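PDB 3OI8: uncharacterized protein from Neisseria meningitidis serogroup B, which binds adenosine through a pair of CBS domains and probably takes part in the transport of magnesium and cobalt ions. Local coordinates for residues E39-N51 and G144-E156. Residues are numbered along the deposited sequence; the frame is centred on the assembly and turned at random.
Sequences EVRDAMITRSRMN and GTSGLVTFEDIIE. With ADN (adenosine), chain C.
Ile45 and Leu148 form an antiparallel hydrogen-bonded pair, Ile45 N giving to Leu148 O (2.8 Å) and Leu148 N to Ile45 O, which adds the short strand 45-46 to the edge of the sheet built by the second CBS motif. It illustrates how tandem CBS domains are interlocked: strand 45-46 of the first pairs with strand 145-150 of the second, and a nucleoside site opens between them. Next along, Gly147 CA comes within 3.1 Å of Ile45 O, a CA-H...O contact; Ser146 and Gly147 form a classic beta bulge opposite Val138. Arg47 ends the pairing with two bonds. Its N reaches Ser146 O from above the carbonyl plane, while the guanidinium, with the chain bent at chi3 (62°), lays NH1 in the carbonyl plane of Thr145 O (2.9 Å).

On the adenosine side, Ile45 and Leu148 run side by side and meet CD1 to CD1 (3.6 Å), and Met50 slides past Leu148 the other way, its CG against CD2 (3.7 Å). Ile45 CD1 abuts the adenine, and Asn51 reads its edge with backbone atoms, N to N1 (2.7 Å) and O from N6. Away from the nucleoside, Val149 packs against Val40, and Ala43 CB rests on Ile154 CG2; helix 121-130 covers part of this layer. Thr150 OG1 caps helix 151-154 by accepting from Asp153 N, and the Asp153 carboxylate faces the ribose, OD1 taking a bond from O3' (2.7 Å). One water links Ala43 to the start of this helix, donating to Ala43 O and Asp153 OD2 and accepting from Thr150 N at 3.0 Å.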
loop_
_atom_site.group_PDB
_atom_site.type_symbol
_atom_site.label_atom_id
_atom_site.label_comp_id
_atom_site.label_asym_id
_atom_site.label_seq_id
_atom_site.Cartn_x
_atom_site.Cartn_y
_atom_site.Cartn_z
ATOM N N GLU A 39 -16.700 -6.823 3.355
ATOM C CA GLU A 39 -15.999 -8.068 3.593
ATOM C C GLU A 39 -15.026 -8.343 2.449
ATOM O O GLU A 39 -15.071 -7.681 1.410
ATOM C CB GLU A 39 -17.006 -9.222 3.722
ATOM C CG GLU A 39 -18.075 -8.988 4.781
ATOM C CD GLU A 39 -19.014 -10.173 4.950
ATOM O OE1 GLU A 39 -19.451 -10.745 3.926
ATOM O OE2 GLU A 39 -19.315 -10.533 6.113
ATOM N N VAL A 40 -14.153 -9.324 2.647
ATOM C CA VAL A 40 -13.212 -9.733 1.603
ATOM C C VAL A 40 -13.927 -9.909 0.270
ATOM O O VAL A 40 -13.441 -9.456 -0.754
ATOM C CB VAL A 40 -12.470 -11.027 2.000
ATOM C CG1 VAL A 40 -11.761 -11.629 0.797
ATOM C CG2 VAL A 40 -11.480 -10.738 3.127
ATOM N N ARG A 41 -15.103 -10.541 0.302
ATOM C CA ARG A 41 -15.951 -10.720 -0.881
ATOM C C ARG A 41 -16.049 -9.476 -1.740
ATOM O O ARG A 41 -16.075 -9.554 -2.971
ATOM C CB ARG A 41 -17.384 -11.058 -0.464
ATOM C CG ARG A 41 -17.615 -12.471 -0.053
ATOM C CD ARG A 41 -19.091 -12.831 -0.170
ATOM N NE ARG A 41 -19.353 -14.114 0.465
ATOM C CZ ARG A 41 -19.537 -14.250 1.772
ATOM N NH1 ARG A 41 -19.493 -13.178 2.552
ATOM N NH2 ARG A 41 -19.766 -15.447 2.300
ATOM N N ASP A 42 -16.156 -8.327 -1.079
ATOM C CA ASP A 42 -16.463 -7.082 -1.766
ATOM C C ASP A 42 -15.263 -6.453 -2.488
ATOM O O ASP A 42 -15.437 -5.542 -3.298
ATOM C CB ASP A 42 -17.085 -6.081 -0.772
ATOM C CG ASP A 42 -18.342 -6.634 -0.086
ATOM O OD1 ASP A 42 -19.308 -6.990 -0.800
ATOM O OD2 ASP A 42 -18.364 -6.717 1.166
ATOM N N ALA A 43 -14.052 -6.931 -2.202
ATOM C CA ALA A 43 -12.843 -6.289 -2.730
ATOM C C ALA A 43 -11.938 -7.248 -3.484
ATOM O O ALA A 43 -10.944 -6.836 -4.076
ATOM C CB ALA A 43 -12.041 -5.607 -1.601
HETATM N N MSE A 44 -12.282 -8.527 -3.465
HETATM C CA MSE A 44 -11.412 -9.539 -4.051
HETATM C C MSE A 44 -11.453 -9.594 -5.577
HETATM O O MSE A 44 -12.412 -9.149 -6.216
HETATM C CB MSE A 44 -11.735 -10.918 -3.482
HETATM C CG MSE A 44 -13.105 -11.426 -3.878
HETATM SE SE MSE A 44 -13.307 -13.295 -3.389
HETATM C CE MSE A 44 -15.251 -13.404 -3.467
ATOM N N ILE A 45 -10.379 -10.129 -6.147
ATOM C CA ILE A 45 -10.333 -10.494 -7.559
ATOM C C ILE A 45 -10.697 -11.967 -7.679
ATOM O O ILE A 45 -10.073 -12.813 -7.043
ATOM C CB ILE A 45 -8.931 -10.264 -8.120
ATOM C CG1 ILE A 45 -8.569 -8.780 -7.986
ATOM C CG2 ILE A 45 -8.846 -10.753 -9.577
ATOM C CD1 ILE A 45 -7.102 -8.500 -8.189
ATOM N N THR A 46 -11.712 -12.282 -8.476
ATOM C CA THR A 46 -12.238 -13.647 -8.504
ATOM C C THR A 46 -11.239 -14.620 -9.140
ATOM O O THR A 46 -10.446 -14.211 -9.986
ATOM C CB THR A 46 -13.568 -13.720 -9.265
ATOM O OG1 THR A 46 -14.155 -15.013 -9.055
ATOM C CG2 THR A 46 -13.340 -13.483 -10.761
ATOM N N ARG A 47 -11.302 -15.897 -8.746
ATOM C CA ARG A 47 -10.342 -16.917 -9.204
ATOM C C ARG A 47 -10.072 -16.903 -10.706
ATOM O O ARG A 47 -8.925 -16.829 -11.144
ATOM C CB ARG A 47 -10.809 -18.319 -8.801
ATOM C CG ARG A 47 -9.889 -19.444 -9.257
ATOM C CD ARG A 47 -10.562 -20.809 -9.036
ATOM N NE ARG A 47 -11.797 -20.966 -9.810
ATOM C CZ ARG A 47 -13.027 -20.781 -9.323
ATOM N NH1 ARG A 47 -13.198 -20.424 -8.057
ATOM N NH2 ARG A 47 -14.099 -20.961 -10.096
ATOM N N SER A 48 -11.126 -16.989 -11.502
ATOM C CA SER A 48 -10.952 -17.084 -12.943
ATOM C C SER A 48 -10.266 -15.856 -13.553
ATOM O O SER A 48 -9.922 -15.864 -14.727
ATOM C CB SER A 48 -12.290 -17.385 -13.641
ATOM O OG SER A 48 -13.352 -16.623 -13.083
ATOM N N ARG A 49 -10.045 -14.814 -12.752
ATOM C CA ARG A 49 -9.424 -13.582 -13.257
ATOM C C ARG A 49 -8.044 -13.261 -12.667
ATOM O O ARG A 49 -7.412 -12.270 -13.052
ATOM C CB ARG A 49 -10.355 -12.385 -13.035
ATOM C CG ARG A 49 -11.658 -12.482 -13.806
ATOM C CD ARG A 49 -12.556 -11.279 -13.546
ATOM N NE ARG A 49 -13.852 -11.432 -14.206
ATOM C CZ ARG A 49 -14.857 -10.569 -14.098
ATOM N NH1 ARG A 49 -14.727 -9.480 -13.347
ATOM N NH2 ARG A 49 -15.996 -10.799 -14.736
HETATM N N MSE A 50 -7.572 -14.075 -11.727
HETATM C CA MSE A 50 -6.262 -13.811 -11.136
HETATM C C MSE A 50 -5.156 -14.070 -12.149
HETATM O O MSE A 50 -5.261 -14.993 -12.953
HETATM C CB MSE A 50 -6.011 -14.740 -9.958
HETATM C CG MSE A 50 -7.092 -14.769 -8.931
HETATM SE SE MSE A 50 -6.565 -16.059 -7.593
HETATM C CE MSE A 50 -6.490 -17.654 -8.702
ATOM N N ASN A 51 -4.085 -13.280 -12.091
ATOM C CA ASN A 51 -2.890 -13.563 -12.876
ATOM C C ASN A 51 -1.930 -14.375 -12.019
ATOM O O ASN A 51 -1.451 -13.878 -10.996
ATOM C CB ASN A 51 -2.209 -12.265 -13.337
ATOM C CG ASN A 51 -3.021 -11.513 -14.378
ATOM O OD1 ASN A 51 -3.206 -10.302 -14.272
ATOM N ND2 ASN A 51 -3.507 -12.228 -15.392
ATOM N N GLY A 144 -11.537 -24.699 -1.701
ATOM C CA GLY A 144 -11.095 -24.264 -3.014
ATOM C C GLY A 144 -10.758 -22.782 -3.028
ATOM O O GLY A 144 -11.153 -22.039 -2.132
ATOM N N THR A 145 -10.029 -22.355 -4.054
ATOM C CA THR A 145 -9.656 -20.955 -4.228
ATOM C C THR A 145 -10.833 -20.152 -4.774
ATOM O O THR A 145 -11.399 -20.515 -5.806
ATOM C CB THR A 145 -8.484 -20.854 -5.234
ATOM O OG1 THR A 145 -7.333 -21.490 -4.680
ATOM C CG2 THR A 145 -8.162 -19.427 -5.558
ATOM N N SER A 146 -11.213 -19.078 -4.079
ATOM C CA SER A 146 -12.285 -18.191 -4.540
ATOM C C SER A 146 -11.704 -16.999 -5.281
ATOM O O SER A 146 -12.339 -16.432 -6.159
ATOM C CB SER A 146 -13.117 -17.664 -3.362
ATOM O OG SER A 146 -13.663 -18.720 -2.606
ATOM N N GLY A 147 -10.498 -16.599 -4.899
ATOM C CA GLY A 147 -9.831 -15.496 -5.562
ATOM C C GLY A 147 -8.680 -15.003 -4.710
ATOM O O GLY A 147 -8.114 -15.757 -3.919
ATOM N N LEU A 148 -8.324 -13.739 -4.876
ATOM C CA LEU A 148 -7.246 -13.153 -4.086
ATOM C C LEU A 148 -7.687 -11.746 -3.690
ATOM O O LEU A 148 -8.648 -11.206 -4.264
ATOM C CB LEU A 148 -5.921 -13.146 -4.876
ATOM C CG LEU A 148 -5.792 -12.296 -6.147
ATOM C CD1 LEU A 148 -5.612 -10.815 -5.824
ATOM C CD2 LEU A 148 -4.603 -12.779 -7.005
ATOM N N VAL A 149 -7.023 -11.178 -2.692
ATOM C CA VAL A 149 -7.335 -9.821 -2.247
ATOM C C VAL A 149 -6.036 -9.114 -1.875
ATOM O O VAL A 149 -5.108 -9.743 -1.324
ATOM C CB VAL A 149 -8.399 -9.802 -1.089
ATOM C CG1 VAL A 149 -7.949 -10.634 0.101
ATOM C CG2 VAL A 149 -8.748 -8.359 -0.672
ATOM N N THR A 150 -5.947 -7.827 -2.219
ATOM C CA THR A 150 -4.720 -7.076 -1.987
ATOM C C THR A 150 -4.937 -5.817 -1.138
ATOM O O THR A 150 -6.014 -5.220 -1.140
ATOM C CB THR A 150 -4.061 -6.637 -3.324
ATOM O OG1 THR A 150 -4.834 -5.579 -3.900
ATOM C CG2 THR A 150 -3.999 -7.809 -4.325
ATOM N N PHE A 151 -3.881 -5.450 -0.418
ATOM C CA PHE A 151 -3.809 -4.235 0.388
ATOM C C PHE A 151 -4.155 -3.021 -0.459
ATOM O O PHE A 151 -5.030 -2.230 -0.111
ATOM C CB PHE A 151 -2.391 -4.114 0.963
ATOM C CG PHE A 151 -2.126 -2.824 1.706
ATOM C CD1 PHE A 151 -2.644 -2.619 2.977
ATOM C CD2 PHE A 151 -1.324 -1.837 1.144
ATOM C CE1 PHE A 151 -2.396 -1.432 3.666
ATOM C CE2 PHE A 151 -1.068 -0.653 1.824
ATOM C CZ PHE A 151 -1.605 -0.450 3.090
ATOM N N GLU A 152 -3.496 -2.889 -1.599
ATOM C CA GLU A 152 -3.692 -1.707 -2.426
ATOM C C GLU A 152 -5.123 -1.578 -2.933
ATOM O O GLU A 152 -5.619 -0.467 -3.125
ATOM C CB GLU A 152 -2.665 -1.658 -3.562
ATOM C CG GLU A 152 -1.227 -1.571 -3.039
ATOM C CD GLU A 152 -0.204 -1.252 -4.115
ATOM O OE1 GLU A 152 0.951 -0.925 -3.756
ATOM O OE2 GLU A 152 -0.552 -1.324 -5.315
ATOM N N ASP A 153 -5.798 -2.710 -3.116
ATOM C CA ASP A 153 -7.200 -2.697 -3.530
ATOM C C ASP A 153 -8.137 -2.210 -2.427
ATOM O O ASP A 153 -9.134 -1.548 -2.700
ATOM C CB ASP A 153 -7.652 -4.089 -3.964
ATOM C CG ASP A 153 -7.324 -4.384 -5.403
ATOM O OD1 ASP A 153 -6.988 -3.425 -6.137
ATOM O OD2 ASP A 153 -7.409 -5.568 -5.797
ATOM N N ILE A 154 -7.840 -2.564 -1.185
ATOM C CA ILE A 154 -8.746 -2.222 -0.096
ATOM C C ILE A 154 -8.525 -0.802 0.461
ATOM O O ILE A 154 -9.436 -0.225 1.055
ATOM C CB ILE A 154 -8.740 -3.286 1.036
ATOM C CG1 ILE A 154 -7.433 -3.263 1.823
ATOM C CG2 ILE A 154 -9.003 -4.681 0.477
ATOM C CD1 ILE A 154 -7.450 -4.242 2.990
ATOM N N ILE A 155 -7.331 -0.245 0.258
ATOM C CA ILE A 155 -7.019 1.107 0.742
ATOM C C ILE A 155 -7.373 2.154 -0.304
ATOM O O ILE A 155 -7.224 3.353 -0.064
ATOM C CB ILE A 155 -5.523 1.295 1.130
ATOM C CG1 ILE A 155 -4.622 1.270 -0.113
ATOM C CG2 ILE A 155 -5.093 0.283 2.176
ATOM C CD1 ILE A 155 -3.125 1.474 0.177
ATOM N N GLU A 156 -7.835 1.678 -1.459
ATOM C CA GLU A 156 -8.303 2.519 -2.552
ATOM C C GLU A 156 -9.213 3.634 -2.040
ATOM O O GLU A 156 -9.291 4.707 -2.641
ATOM C CB GLU A 156 -9.066 1.666 -3.570
ATOM C CG GLU A 156 -8.424 1.566 -4.948
ATOM C CD GLU A 156 -9.218 0.675 -5.893
ATOM O OE1 GLU A 156 -10.261 0.136 -5.460
ATOM O OE2 GLU A 156 -8.804 0.513 -7.063
HETATM O "O5'" ADN C . -1.885 -4.323 -10.092
HETATM C "C5'" ADN C . -2.811 -3.294 -10.328
HETATM C "C4'" ADN C . -4.242 -3.758 -9.919
HETATM O "O4'" ADN C . -4.511 -5.089 -10.453
HETATM C "C3'" ADN C . -4.388 -3.828 -8.384
HETATM O "O3'" ADN C . -5.096 -2.709 -7.924
HETATM C "C2'" ADN C . -5.170 -5.092 -8.124
HETATM O "O2'" ADN C . -6.550 -4.809 -8.064
HETATM C "C1'" ADN C . -4.924 -5.965 -9.355
HETATM N N9 ADN C . -3.900 -6.978 -9.108
HETATM C C8 ADN C . -2.578 -6.802 -8.375
HETATM N N7 ADN C . -1.852 -8.119 -8.429
HETATM C C5 ADN C . -2.731 -9.110 -9.211
HETATM C C6 ADN C . -2.526 -10.605 -9.603
HETATM N N6 ADN C . -1.280 -11.282 -9.244
HETATM N N1 ADN C . -3.557 -11.301 -10.364
HETATM C C2 ADN C . -4.831 -10.582 -10.782
HETATM N N3 ADN C . -5.032 -9.114 -10.401
HETATM C C4 ADN C . -3.984 -8.404 -9.626
HETATM O O HOH W 1 -8.255 -7.266 -4.012
HETATM O O HOH W 2 -14.984 -16.226 -6.841
#